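Local coordinates for protein CurH (PDB 3KG7) that probably removes water from beta-hydroxyacyl intermediates carried on an acyl carrier protein, as the dehydratase domain of the CurH module in curacin polyketide biosynthesis, at residues C[36-42]-C[162-168]; C[43-48]-C[286-292]; C[66-70]-C[121-125]; C[231-237]-C[275-281]. All coordinates share one frame. Numbering follows the deposited sequence.

Contact 1. Residues C[36-42]-C[162-168]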
loop_
_atom_site.group_PDB
_atom_site.type_symbol
_atom_site.label_atom_id
_atom_site.label_comp_id
_atom_site.label_asym_id
_atom_site.label_seq_id
_atom_site.Cartn_x
_atom_site.Cartn_y
_atom_site.Cartn_z
ATOM N N PRO C 36 2.283 -20.954 -12.065
ATOM C CA PRO C 36 1.802 -22.139 -12.759
ATOM C C PRO C 36 1.487 -23.315 -11.847
ATOM O O PRO C 36 0.701 -24.179 -12.230
ATOM C CB PRO C 36 2.962 -22.497 -13.693
ATOM C CG PRO C 36 4.131 -21.786 -13.157
ATOM C CD PRO C 36 3.580 -20.519 -12.603
ATOM N N TRP C 37 2.088 -23.348 -10.661
ATOM C CA TRP C 37 1.903 -24.476 -9.738
ATOM C C TRP C 37 0.455 -24.679 -9.313
ATOM O O TRP C 37 0.036 -25.805 -9.074
ATOM C CB TRP C 37 2.803 -24.354 -8.505
ATOM C CG TRP C 37 2.573 -23.136 -7.647
ATOM C CD1 TRP C 37 3.153 -21.907 -7.796
ATOM C CD2 TRP C 37 1.723 -23.043 -6.497
ATOM N NE1 TRP C 37 2.705 -21.050 -6.816
ATOM C CE2 TRP C 37 1.830 -21.725 -6.003
ATOM C CE3 TRP C 37 0.874 -23.946 -5.837
ATOM C CZ2 TRP C 37 1.125 -21.285 -4.876
ATOM C CZ3 TRP C 37 0.169 -23.506 -4.717
ATOM C CH2 TRP C 37 0.307 -22.185 -4.247
ATOM N N ILE C 38 -0.308 -23.592 -9.229
ATOM C CA ILE C 38 -1.711 -23.688 -8.815
ATOM C C ILE C 38 -2.480 -24.602 -9.760
ATOM O O ILE C 38 -3.338 -25.370 -9.333
ATOM C CB ILE C 38 -2.400 -22.318 -8.729
ATOM C CG1 ILE C 38 -1.592 -21.386 -7.830
ATOM C CG2 ILE C 38 -3.837 -22.464 -8.217
ATOM C CD1 ILE C 38 -2.002 -19.956 -7.936
ATOM N N GLY C 39 -2.144 -24.537 -11.044
ATOM C CA GLY C 39 -2.755 -25.393 -12.047
ATOM C C GLY C 39 -2.557 -26.872 -11.799
ATOM O O GLY C 39 -3.261 -27.697 -12.375
ATOM N N ASP C 40 -1.597 -27.213 -10.943
ATOM C CA ASP C 40 -1.358 -28.608 -10.582
ATOM C C ASP C 40 -1.888 -28.979 -9.185
ATOM O O ASP C 40 -1.664 -30.096 -8.709
ATOM C CB ASP C 40 0.119 -28.979 -10.770
ATOM C CG ASP C 40 0.477 -29.261 -12.235
ATOM O OD1 ASP C 40 -0.401 -29.688 -13.027
ATOM O OD2 ASP C 40 1.656 -29.057 -12.596
ATOM N N HIS C 41 -2.584 -28.043 -8.537
ATOM C CA HIS C 41 -3.360 -28.347 -7.325
ATOM C C HIS C 41 -4.854 -28.226 -7.636
ATOM O O HIS C 41 -5.466 -27.174 -7.426
ATOM C CB HIS C 41 -2.970 -27.444 -6.143
ATOM C CG HIS C 41 -3.698 -27.776 -4.876
ATOM N ND1 HIS C 41 -4.843 -27.119 -4.482
ATOM C CD2 HIS C 41 -3.462 -28.718 -3.932
ATOM C CE1 HIS C 41 -5.275 -27.633 -3.343
ATOM N NE2 HIS C 41 -4.452 -28.603 -2.986
ATOM N N ARG C 42 -5.432 -29.312 -8.139
ATOM C CA ARG C 42 -6.783 -29.273 -8.679
ATOM C C ARG C 42 -7.800 -29.934 -7.751
ATOM O O ARG C 42 -7.726 -31.143 -7.481
ATOM C CB ARG C 42 -6.815 -29.914 -10.077
ATOM C CG ARG C 42 -5.785 -29.341 -11.061
ATOM C CD ARG C 42 -5.915 -29.923 -12.475
ATOM N NE ARG C 42 -7.030 -29.332 -13.224
ATOM C CZ ARG C 42 -6.977 -28.188 -13.909
ATOM N NH1 ARG C 42 -5.861 -27.470 -13.963
ATOM N NH2 ARG C 42 -8.054 -27.747 -14.542
ATOM N N LEU C 162 -9.557 -34.674 -5.437
ATOM C CA LEU C 162 -8.265 -33.988 -5.342
ATOM C C LEU C 162 -7.244 -34.663 -6.257
ATOM O O LEU C 162 -7.100 -35.890 -6.231
ATOM C CB LEU C 162 -7.760 -33.971 -3.892
ATOM C CG LEU C 162 -6.332 -33.478 -3.554
ATOM C CD1 LEU C 162 -6.072 -32.005 -3.955
ATOM C CD2 LEU C 162 -6.001 -33.680 -2.062
ATOM N N VAL C 163 -6.562 -33.870 -7.084
ATOM C CA VAL C 163 -5.503 -34.392 -7.954
ATOM C C VAL C 163 -4.278 -33.490 -7.902
ATOM O O VAL C 163 -4.368 -32.280 -8.136
ATOM C CB VAL C 163 -5.956 -34.581 -9.441
ATOM C CG1 VAL C 163 -4.865 -35.275 -10.262
ATOM C CG2 VAL C 163 -7.252 -35.376 -9.541
ATOM N N TYR C 164 -3.139 -34.100 -7.589
ATOM C CA TYR C 164 -1.863 -33.402 -7.510
ATOM C C TYR C 164 -1.096 -33.567 -8.821
ATOM O O TYR C 164 -0.676 -34.668 -9.163
ATOM C CB TYR C 164 -1.021 -33.947 -6.345
ATOM C CG TYR C 164 -1.535 -33.653 -4.941
ATOM C CD1 TYR C 164 -2.002 -34.682 -4.120
ATOM C CD2 TYR C 164 -1.525 -32.357 -4.422
ATOM C CE1 TYR C 164 -2.461 -34.427 -2.822
ATOM C CE2 TYR C 164 -1.981 -32.088 -3.119
ATOM C CZ TYR C 164 -2.446 -33.131 -2.332
ATOM O OH TYR C 164 -2.899 -32.884 -1.055
ATOM N N GLY C 165 -0.923 -32.471 -9.555
ATOM C CA GLY C 165 -0.129 -32.478 -10.779
ATOM C C GLY C 165 1.370 -32.444 -10.508
ATOM O O GLY C 165 1.789 -32.319 -9.352
ATOM N N PRO C 166 2.189 -32.547 -11.576
ATOM C CA PRO C 166 3.658 -32.610 -11.549
ATOM C C PRO C 166 4.347 -31.648 -10.573
ATOM O O PRO C 166 5.358 -32.008 -9.954
ATOM C CB PRO C 166 4.038 -32.249 -12.988
ATOM C CG PRO C 166 2.932 -32.789 -13.790
ATOM C CD PRO C 166 1.681 -32.610 -12.960
HETATM N N MSE C 167 3.799 -30.442 -10.445
HETATM C CA MSE C 167 4.389 -29.391 -9.627
HETATM C C MSE C 167 3.984 -29.486 -8.157
HETATM O O MSE C 167 4.440 -28.685 -7.327
HETATM C CB MSE C 167 4.020 -28.032 -10.204
HETATM C CG MSE C 167 5.086 -27.459 -11.096
HETATM SE SE MSE C 167 4.437 -25.948 -12.147
HETATM C CE MSE C 167 4.441 -26.756 -13.930
ATOM N N LEU C 168 3.130 -30.463 -7.852
ATOM C CA LEU C 168 2.658 -30.716 -6.491
ATOM C C LEU C 168 3.129 -32.075 -5.972
ATOM O O LEU C 168 2.961 -32.394 -4.791
ATOM C CB LEU C 168 1.126 -30.640 -6.430
ATOM C CG LEU C 168 0.372 -29.349 -6.063
ATOM C CD1 LEU C 168 0.512 -28.998 -4.591
ATOM C CD2 LEU C 168 0.766 -28.174 -6.928
#
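Asp40 binds the 162-168 segment with both its backbone and its side chain. Its backbone O satisfies Gly165 N with a short bond (2.6 Å, nearly straight), while the carboxylate suits the place by accepting Met167 N, though weakly, at OD2 (3.3 Å). In the same turn Leu168 N reaches Gly165 O (2.7 Å). Glycine suits position 165, since a CB on this backbone would collide with Asp40 OD1. Farther along, the two segments run as an antiparallel pair: Arg42 N donates to Val163 O (3.2 Å) and Val163 N to Arg42 O (3.0 Å). Arg42 NH1 turns back to Gly39 O (3.1 Å), and its NH2 forms a salt bridge with Asp45. These are the small sheet strands beside the double hotdog, and the sequences match two dehydratase signatures, HxxxGxxxxP starting at His41 (with Asp45 in the glycine position) and the YGP element at Tyr164. By analogy with relatives, His41 is probably the catalytic histidine; its ND1 is held by Val48 O, and its side chain touches Asp206. Tyr164 lies obliquely beside the His41 ring (CE2 to CD2, 3.8 Å), and its OH bonds weakly to Asp206. Leucine and selenomethionine fill the nonpolar remainder: Leu168 CD2 meets the edge of the Trp37 ring (4.4 Å from CE3), and Met167 SE lies 4.1 Å from Pro36 CB.

Contact 2. Residues C[43-48]-C[286-292]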
loop_
_atom_site.group_PDB
_atom_site.type_symbol
_atom_site.label_atom_id
_atom_site.label_comp_id
_atom_site.label_asym_id
_atom_site.label_seq_id
_atom_site.Cartn_x
_atom_site.Cartn_y
_atom_site.Cartn_z
ATOM N N VAL C 43 -8.736 -29.123 -7.255
ATOM C CA VAL C 43 -9.916 -29.633 -6.543
ATOM C C VAL C 43 -11.155 -29.438 -7.430
ATOM O O VAL C 43 -11.394 -28.345 -7.946
ATOM C CB VAL C 43 -10.119 -28.956 -5.164
ATOM C CG1 VAL C 43 -11.213 -29.661 -4.384
ATOM C CG2 VAL C 43 -8.831 -28.978 -4.361
ATOM N N TYR C 44 -11.934 -30.503 -7.605
ATOM C CA TYR C 44 -13.053 -30.514 -8.556
ATOM C C TYR C 44 -12.599 -29.993 -9.916
ATOM O O TYR C 44 -13.276 -29.176 -10.550
ATOM C CB TYR C 44 -14.244 -29.707 -8.026
ATOM C CG TYR C 44 -14.733 -30.180 -6.680
ATOM C CD1 TYR C 44 -15.444 -31.375 -6.557
ATOM C CD2 TYR C 44 -14.474 -29.438 -5.526
ATOM C CE1 TYR C 44 -15.887 -31.819 -5.322
ATOM C CE2 TYR C 44 -14.917 -29.873 -4.284
ATOM C CZ TYR C 44 -15.623 -31.065 -4.190
ATOM O OH TYR C 44 -16.062 -31.504 -2.963
ATOM N N ASP C 45 -11.431 -30.474 -10.341
ATOM C CA ASP C 45 -10.781 -30.067 -11.590
ATOM C C ASP C 45 -10.678 -28.543 -11.748
ATOM O O ASP C 45 -10.720 -28.016 -12.862
ATOM C CB ASP C 45 -11.465 -30.710 -12.802
ATOM C CG ASP C 45 -10.486 -31.059 -13.906
ATOM O OD1 ASP C 45 -9.831 -30.150 -14.461
ATOM O OD2 ASP C 45 -10.375 -32.255 -14.229
ATOM N N THR C 46 -10.542 -27.848 -10.621
ATOM C CA THR C 46 -10.361 -26.397 -10.613
ATOM C C THR C 46 -9.066 -26.047 -9.877
ATOM O O THR C 46 -8.847 -26.494 -8.744
ATOM C CB THR C 46 -11.565 -25.668 -9.962
ATOM O OG1 THR C 46 -12.788 -26.138 -10.546
ATOM C CG2 THR C 46 -11.469 -24.166 -10.162
ATOM N N PRO C 47 -8.189 -25.264 -10.526
ATOM C CA PRO C 47 -6.988 -24.815 -9.830
ATOM C C PRO C 47 -7.375 -23.993 -8.607
ATOM O O PRO C 47 -8.083 -22.982 -8.725
ATOM C CB PRO C 47 -6.277 -23.939 -10.871
ATOM C CG PRO C 47 -6.830 -24.398 -12.198
ATOM C CD PRO C 47 -8.253 -24.761 -11.912
ATOM N N VAL C 48 -6.934 -24.458 -7.440
ATOM C CA VAL C 48 -7.227 -23.812 -6.159
ATOM C C VAL C 48 -5.959 -23.718 -5.333
ATOM O O VAL C 48 -5.157 -24.650 -5.333
ATOM C CB VAL C 48 -8.266 -24.625 -5.344
ATOM C CG1 VAL C 48 -8.458 -24.024 -3.957
ATOM C CG2 VAL C 48 -9.604 -24.712 -6.090
ATOM N N ALA C 286 -16.455 -30.055 2.392
ATOM C CA ALA C 286 -16.855 -28.916 1.576
ATOM C C ALA C 286 -17.289 -29.369 0.185
ATOM O O ALA C 286 -16.447 -29.587 -0.690
ATOM C CB ALA C 286 -15.724 -27.886 1.495
ATOM N N PRO C 287 -18.610 -29.531 -0.017
ATOM C CA PRO C 287 -19.141 -29.880 -1.338
ATOM C C PRO C 287 -18.915 -28.752 -2.344
ATOM O O PRO C 287 -18.853 -27.583 -1.961
ATOM C CB PRO C 287 -20.635 -30.096 -1.080
ATOM C CG PRO C 287 -20.923 -29.356 0.175
ATOM C CD PRO C 287 -19.674 -29.406 0.996
ATOM N N SER C 288 -18.794 -29.117 -3.617
ATOM C CA SER C 288 -18.397 -28.179 -4.673
ATOM C C SER C 288 -19.300 -26.948 -4.829
ATOM O O SER C 288 -18.811 -25.868 -5.156
ATOM C CB SER C 288 -18.253 -28.906 -6.007
ATOM O OG SER C 288 -17.485 -28.130 -6.906
ATOM N N GLN C 289 -20.604 -27.116 -4.598
ATOM C CA GLN C 289 -21.566 -26.008 -4.649
ATOM C C GLN C 289 -21.242 -24.914 -3.632
ATOM O O GLN C 289 -21.346 -23.727 -3.942
ATOM C CB GLN C 289 -23.000 -26.496 -4.415
ATOM C CG GLN C 289 -23.454 -27.643 -5.310
ATOM C CD GLN C 289 -23.193 -29.012 -4.700
ATOM O OE1 GLN C 289 -22.199 -29.224 -4.000
ATOM N NE2 GLN C 289 -24.090 -29.953 -4.971
ATOM N N LEU C 290 -20.865 -25.322 -2.420
ATOM C CA LEU C 290 -20.464 -24.386 -1.368
ATOM C C LEU C 290 -19.016 -23.908 -1.531
ATOM O O LEU C 290 -18.734 -22.718 -1.383
ATOM C CB LEU C 290 -20.659 -25.010 0.019
ATOM C CG LEU C 290 -22.003 -24.839 0.734
ATOM C CD1 LEU C 290 -22.210 -25.946 1.760
ATOM C CD2 LEU C 290 -22.113 -23.464 1.396
ATOM N N PHE C 291 -18.120 -24.845 -1.846
ATOM C CA PHE C 291 -16.680 -24.596 -1.933
ATOM C C PHE C 291 -16.279 -23.684 -3.090
ATOM O O PHE C 291 -15.490 -22.755 -2.895
ATOM C CB PHE C 291 -15.924 -25.925 -2.031
ATOM C CG PHE C 291 -14.429 -25.796 -1.895
ATOM C CD1 PHE C 291 -13.841 -25.543 -0.654
ATOM C CD2 PHE C 291 -13.602 -25.952 -3.003
ATOM C CE1 PHE C 291 -12.462 -25.432 -0.526
ATOM C CE2 PHE C 291 -12.211 -25.843 -2.877
ATOM C CZ PHE C 291 -11.647 -25.585 -1.637
ATOM N N LEU C 292 -16.824 -23.949 -4.280
ATOM C CA LEU C 292 -16.487 -23.187 -5.497
ATOM C C LEU C 292 -17.323 -21.914 -5.695
ATOM O O LEU C 292 -17.297 -21.299 -6.764
ATOM C CB LEU C 292 -16.500 -24.083 -6.747
ATOM C CG LEU C 292 -15.322 -25.055 -6.923
ATOM C CD1 LEU C 292 -15.482 -25.883 -8.186
ATOM C CD2 LEU C 292 -13.965 -24.341 -6.933
#
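A two-residue hairpin turn presents Tyr44 to the C-terminal helix 288-291. Val43 and Thr46 exchange backbone bonds (Val43 N to Thr46 O 3.0 Å, Thr46 N to Val43 O 2.9 Å), and Tyr44 and Asp45 both have left-handed phi/psi, a turn of the I'/III' kind. With chi1 in the m well, the Tyr44 ring lies flat against the start of the helix. Ser288 CB sits 3.6 Å from the Tyr44 ring centroid, almost on the normal, a backbone-set CH-pi contact that a small residue permits; the t rotamer leaves OG over the ring, 3.4 Å from Tyr44 CG. Phe291, also t, extends its ring toward the hairpin, where CE2 meets Val43 CG1 and CZ meets Val48 CG1, each at 4.2 Å. Leu292, m at chi1 and t at chi2, closes the patch with CD1 4.0 Å from Tyr44 CB and CD2 4.5 Å from Val48 CG2. The m rotamer of Thr46 turns OG1 to Tyr44 O (3.1 Å), bracing the turn. Tyr44 OH donates to Ala286 O (3.0 Å) and accepts from Phe225 N. One phenol joins three chain segments, giving a mainly apolar contact a directional polar anchor between the hairpin and the end of the second hotdog.

Contact 3. Residues C[66-70]-C[121-125]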
loop_
_atom_site.group_PDB
_atom_site.type_symbol
_atom_site.label_atom_id
_atom_site.label_comp_id
_atom_site.label_asym_id
_atom_site.label_seq_id
_atom_site.Cartn_x
_atom_site.Cartn_y
_atom_site.Cartn_z
ATOM N N ALA C 66 9.833 -18.553 13.517
ATOM C CA ALA C 66 8.572 -17.859 13.718
ATOM C C ALA C 66 7.506 -18.859 14.100
ATOM O O ALA C 66 7.645 -20.061 13.871
ATOM C CB ALA C 66 8.146 -17.126 12.453
ATOM N N ALA C 67 6.435 -18.340 14.682
ATOM C CA ALA C 67 5.287 -19.130 15.084
ATOM C C ALA C 67 4.030 -18.407 14.633
ATOM O O ALA C 67 3.904 -17.197 14.806
ATOM C CB ALA C 67 5.284 -19.312 16.580
ATOM N N VAL C 68 3.105 -19.143 14.029
ATOM C CA VAL C 68 1.868 -18.541 13.524
ATOM C C VAL C 68 0.684 -19.217 14.172
ATOM O O VAL C 68 0.581 -20.443 14.159
ATOM C CB VAL C 68 1.755 -18.627 11.993
ATOM C CG1 VAL C 68 0.625 -17.747 11.512
ATOM C CG2 VAL C 68 3.057 -18.176 11.333
ATOM N N GLU C 69 -0.202 -18.424 14.759
ATOM C CA GLU C 69 -1.298 -18.993 15.535
ATOM C C GLU C 69 -2.675 -18.492 15.115
ATOM O O GLU C 69 -2.793 -17.476 14.431
ATOM C CB GLU C 69 -1.059 -18.821 17.045
ATOM C CG GLU C 69 -0.582 -17.447 17.483
ATOM C CD GLU C 69 0.108 -17.475 18.843
ATOM O OE1 GLU C 69 -0.199 -16.606 19.690
ATOM O OE2 GLU C 69 0.958 -18.368 19.070
ATOM N N ASP C 70 -3.706 -19.232 15.531
ATOM C CA ASP C 70 -5.117 -18.952 15.197
ATOM C C ASP C 70 -5.326 -18.693 13.706
ATOM O O ASP C 70 -5.795 -17.622 13.300
ATOM C CB ASP C 70 -5.668 -17.796 16.032
ATOM C CG ASP C 70 -5.480 -18.014 17.518
ATOM O OD1 ASP C 70 -4.380 -17.711 18.037
ATOM O OD2 ASP C 70 -6.442 -18.487 18.164
ATOM N N SER C 121 -6.902 -15.598 7.643
ATOM C CA SER C 121 -6.502 -14.729 8.744
ATOM C C SER C 121 -5.620 -15.522 9.694
ATOM O O SER C 121 -5.783 -16.739 9.821
ATOM C CB SER C 121 -7.724 -14.209 9.499
ATOM O OG SER C 121 -8.535 -15.285 9.940
HETATM N N MSE C 122 -4.693 -14.840 10.353
HETATM C CA MSE C 122 -3.850 -15.465 11.376
HETATM C C MSE C 122 -3.072 -14.416 12.159
HETATM O O MSE C 122 -3.072 -13.235 11.802
HETATM C CB MSE C 122 -2.884 -16.479 10.757
HETATM C CG MSE C 122 -1.798 -15.860 9.901
HETATM SE SE MSE C 122 -1.343 -16.967 8.361
HETATM C CE MSE C 122 -3.031 -16.827 7.383
ATOM N N SER C 123 -2.417 -14.858 13.227
ATOM C CA SER C 123 -1.542 -14.004 14.011
ATOM C C SER C 123 -0.142 -14.577 14.024
ATOM O O SER C 123 0.051 -15.785 14.234
ATOM C CB SER C 123 -2.044 -13.868 15.447
ATOM O OG SER C 123 -3.028 -12.849 15.570
ATOM N N VAL C 124 0.832 -13.709 13.775
ATOM C CA VAL C 124 2.224 -14.025 14.031
ATOM C C VAL C 124 2.419 -13.884 15.538
ATOM O O VAL C 124 2.103 -12.839 16.108
ATOM C CB VAL C 124 3.141 -13.057 13.268
ATOM C CG1 VAL C 124 4.613 -13.433 13.440
ATOM C CG2 VAL C 124 2.769 -13.051 11.803
ATOM N N SER C 125 2.899 -14.939 16.188
ATOM C CA SER C 125 3.171 -14.899 17.622
ATOM C C SER C 125 4.275 -13.882 17.938
ATOM O O SER C 125 5.176 -13.681 17.124
ATOM C CB SER C 125 3.568 -16.291 18.117
ATOM O OG SER C 125 3.664 -16.335 19.535
#
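This is antiparallel strand pairing inside the N-terminal hotdog, where strand 66-73 lies beside strand 117-124 in the long sheet of the double hotdog fold. The short strand axes approach to 4.7 Å, with directions 143° apart, so the pair is visibly twisted. Glu69 and Ser123 form the hydrogen-bonded pair: Glu69 N donates to Ser123 O (2.7 Å) and Ser123 N to Glu69 O (2.9 Å). Ser125 N adds a bond to Ala67 O (2.8 Å), and Val68 faces Val124 as the non-hydrogen-bonded pair, their CA atoms only 4.6 Å apart. CA-H...O contacts fill in between, from Val68 CA to Ser123 O (3.4 Å) and from Met122 CA to Asp70 O (3.5 Å). The two faces differ in chemistry. Val68 and Val124 bring beta-branched hydrocarbon, well suited to an extended backbone, to the inner face, where Val68 CG1 also packs on CG of the selenomethionine Met122 (3.5 Å). Glu69 and Ser123 lie on the more polar face, and Glu69 is paired by a salt bridge with Lys100. At Asp70, whose phi is positive, the chain turns a corner. On the inner side Val68 rests on Leu59, and Met122 and Val124 on Thr58, of the central helix 52-62; strand 101-109 flanks 117-124, and strand 225-236 of the second hotdog borders 66-73.

Contact 4. Residues C[231-237]-C[275-281]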
loop_
_atom_site.group_PDB
_atom_site.type_symbol
_atom_site.label_atom_id
_atom_site.label_comp_id
_atom_site.label_asym_id
_atom_site.label_seq_id
_atom_site.Cartn_x
_atom_site.Cartn_y
_atom_site.Cartn_z
ATOM N N VAL C 231 -6.041 -23.963 11.578
ATOM C CA VAL C 231 -4.823 -24.523 12.156
ATOM C C VAL C 231 -4.541 -23.780 13.456
ATOM O O VAL C 231 -4.437 -22.554 13.459
ATOM C CB VAL C 231 -3.607 -24.363 11.202
ATOM C CG1 VAL C 231 -2.321 -24.866 11.865
ATOM C CG2 VAL C 231 -3.847 -25.092 9.893
ATOM N N LYS C 232 -4.428 -24.517 14.556
ATOM C CA LYS C 232 -4.174 -23.910 15.857
ATOM C C LYS C 232 -2.836 -23.176 15.867
ATOM O O LYS C 232 -2.791 -21.980 16.132
ATOM C CB LYS C 232 -4.232 -24.972 16.958
ATOM C CG LYS C 232 -3.744 -24.514 18.334
ATOM C CD LYS C 232 -4.809 -23.759 19.128
ATOM C CE LYS C 232 -4.226 -23.247 20.437
ATOM N NZ LYS C 232 -5.288 -22.842 21.389
ATOM N N GLU C 233 -1.760 -23.896 15.560
ATOM C CA GLU C 233 -0.416 -23.320 15.567
ATOM C C GLU C 233 0.455 -23.957 14.495
ATOM O O GLU C 233 0.301 -25.139 14.170
ATOM C CB GLU C 233 0.235 -23.448 16.959
ATOM C CG GLU C 233 1.711 -23.032 17.029
ATOM C CD GLU C 233 2.023 -22.066 18.175
ATOM O OE1 GLU C 233 1.109 -21.324 18.600
ATOM O OE2 GLU C 233 3.188 -22.028 18.638
HETATM N N MSE C 234 1.357 -23.156 13.940
HETATM C CA MSE C 234 2.367 -23.645 13.016
HETATM C C MSE C 234 3.686 -22.951 13.339
HETATM O O MSE C 234 3.772 -21.724 13.346
HETATM C CB MSE C 234 1.948 -23.401 11.561
HETATM C CG MSE C 234 2.510 -24.416 10.569
HETATM SE SE MSE C 234 4.209 -23.892 9.760
HETATM C CE MSE C 234 5.057 -25.628 9.466
ATOM N N THR C 235 4.705 -23.742 13.646
ATOM C CA THR C 235 6.026 -23.191 13.933
ATOM C C THR C 235 7.036 -23.713 12.938
ATOM O O THR C 235 6.927 -24.848 12.467
ATOM C CB THR C 235 6.528 -23.574 15.327
ATOM O OG1 THR C 235 6.781 -24.986 15.372
ATOM C CG2 THR C 235 5.509 -23.184 16.391
ATOM N N LEU C 236 8.025 -22.886 12.627
ATOM C CA LEU C 236 9.136 -23.312 11.798
ATOM C C LEU C 236 10.412 -22.623 12.277
ATOM O O LEU C 236 10.449 -21.394 12.398
ATOM C CB LEU C 236 8.849 -23.008 10.325
ATOM C CG LEU C 236 9.913 -23.469 9.327
ATOM C CD1 LEU C 236 10.067 -24.995 9.344
ATOM C CD2 LEU C 236 9.599 -22.957 7.935
ATOM N N SER C 237 11.445 -23.417 12.560
ATOM C CA SER C 237 12.691 -22.893 13.132
ATOM C C SER C 237 13.658 -22.399 12.067
ATOM O O SER C 237 14.362 -21.415 12.285
ATOM C CB SER C 237 13.401 -23.938 13.989
ATOM O OG SER C 237 12.516 -24.515 14.922
ATOM N N PHE C 275 12.215 -29.600 13.291
ATOM C CA PHE C 275 12.533 -28.199 13.007
ATOM C C PHE C 275 11.282 -27.364 12.716
ATOM O O PHE C 275 11.367 -26.157 12.487
ATOM C CB PHE C 275 13.565 -28.092 11.874
ATOM C CG PHE C 275 13.037 -28.498 10.529
ATOM C CD1 PHE C 275 12.801 -29.843 10.229
ATOM C CD2 PHE C 275 12.778 -27.536 9.557
ATOM C CE1 PHE C 275 12.307 -30.224 8.991
ATOM C CE2 PHE C 275 12.282 -27.906 8.310
ATOM C CZ PHE C 275 12.049 -29.256 8.025
ATOM N N GLY C 276 10.123 -28.012 12.734
ATOM C CA GLY C 276 8.853 -27.322 12.586
ATOM C C GLY C 276 7.696 -28.236 12.922
ATOM O O GLY C 276 7.855 -29.460 12.950
ATOM N N ARG C 277 6.534 -27.651 13.198
ATOM C CA ARG C 277 5.339 -28.452 13.459
ATOM C C ARG C 277 4.057 -27.720 13.107
ATOM O O ARG C 277 4.018 -26.488 13.083
ATOM C CB ARG C 277 5.295 -28.948 14.911
ATOM C CG ARG C 277 5.106 -27.861 15.960
ATOM C CD ARG C 277 5.075 -28.455 17.358
ATOM N NE ARG C 277 4.126 -29.568 17.448
ATOM C CZ ARG C 277 4.125 -30.488 18.412
ATOM N NH1 ARG C 277 5.028 -30.444 19.387
ATOM N NH2 ARG C 277 3.217 -31.457 18.399
ATOM N N ILE C 278 3.021 -28.503 12.817
ATOM C CA ILE C 278 1.686 -27.996 12.540
ATOM C C ILE C 278 0.744 -28.648 13.545
ATOM O O ILE C 278 0.586 -29.874 13.549
ATOM C CB ILE C 278 1.233 -28.339 11.092
ATOM C CG1 ILE C 278 2.264 -27.842 10.072
ATOM C CG2 ILE C 278 -0.158 -27.755 10.787
ATOM C CD1 ILE C 278 2.274 -28.604 8.789
ATOM N N ASN C 279 0.143 -27.831 14.408
ATOM C CA ASN C 279 -0.792 -28.320 15.424
ATOM C C ASN C 279 -2.245 -27.973 15.132
ATOM O O ASN C 279 -2.571 -26.850 14.748
ATOM C CB ASN C 279 -0.421 -27.815 16.821
ATOM C CG ASN C 279 0.941 -28.287 17.264
ATOM O OD1 ASN C 279 1.162 -29.481 17.468
ATOM N ND2 ASN C 279 1.869 -27.347 17.424
ATOM N N GLY C 280 -3.115 -28.956 15.332
ATOM C CA GLY C 280 -4.546 -28.761 15.162
ATOM C C GLY C 280 -4.972 -28.493 13.734
ATOM O O GLY C 280 -5.916 -27.737 13.505
ATOM N N PHE C 281 -4.272 -29.116 12.781
ATOM C CA PHE C 281 -4.614 -29.013 11.359
ATOM C C PHE C 281 -5.992 -29.616 11.111
ATOM O O PHE C 281 -6.157 -30.839 11.127
ATOM C CB PHE C 281 -3.557 -29.701 10.478
ATOM C CG PHE C 281 -3.810 -29.556 8.993
ATOM C CD1 PHE C 281 -4.312 -30.622 8.248
ATOM C CD2 PHE C 281 -3.550 -28.350 8.336
ATOM C CE1 PHE C 281 -4.555 -30.487 6.866
ATOM C CE2 PHE C 281 -3.787 -28.213 6.955
ATOM C CZ PHE C 281 -4.288 -29.284 6.223
#
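Two strands of the second hotdog, 225-236 and 274-286, meet here as an almost exactly antiparallel pair, their short axes 4.6 Å apart at 173°. Glu233 pairs with Asn279 through Glu233 N to Asn279 O (3.2 Å) and Asn279 N to Glu233 O (2.7 Å); Thr235 pairs with Arg277 through Thr235 N to Arg277 O and Arg277 N to Thr235 O, both 2.9 Å. Polar and charged side chains of these four residues share one face. The other carries Met234, Ile278 and Leu236, whose apolar bulk suits the buried side: the CG of selenomethionine Met234 touches Ile278 CG1 (3.5 Å), and Met234 reaches Ile55 and Leu59 of helix 52-62. Gly276 lies opposite Leu236, their CA atoms 4.1 Å apart, and a CB there would strike Leu236 CD1 and Thr235 O. Bulges bend the strands. Lys232 and Glu233 together face Asn279 in a classic bulge, Phe275 and Gly276 face Leu267 in another, and Gly280, with positive phi, and Phe281 form a G1 bulge opposite Tyr263. Near these corners Val231 CG2 packs on Phe281 CD2 (3.6 Å). At the far end Leu236 CD1 lies 3.7 Å from Phe275 CD2, and Phe275 O accepts two bonds from one residue, from Ser237 N at 2.7 Å and from Ser237 OG at 3.2 Å.

Contacts 3 and 4, with centres 10 Å apart, share the long antiparallel sheet: strands 66-73 and 225-236 are neighbours, and probable hydrogen bonds such as Val68 N to Met234 O (2.8 Å) join the two hotdogs into one continuous sheet. Contacts 1 and 2, 14 Å apart between centres, share the small sheet through strands 41-43 and 46-47; their segments alternate along the chain. Contact 3 falls between the two halves of contact 1, and contact 4 opens only after contact 1 has closed. Contact 2 spans both sheet contacts, tying an early hairpin to the last helix. Contact 1, centred about 23 Å from contact 4 across the chain's centre, carries the dehydratase signatures.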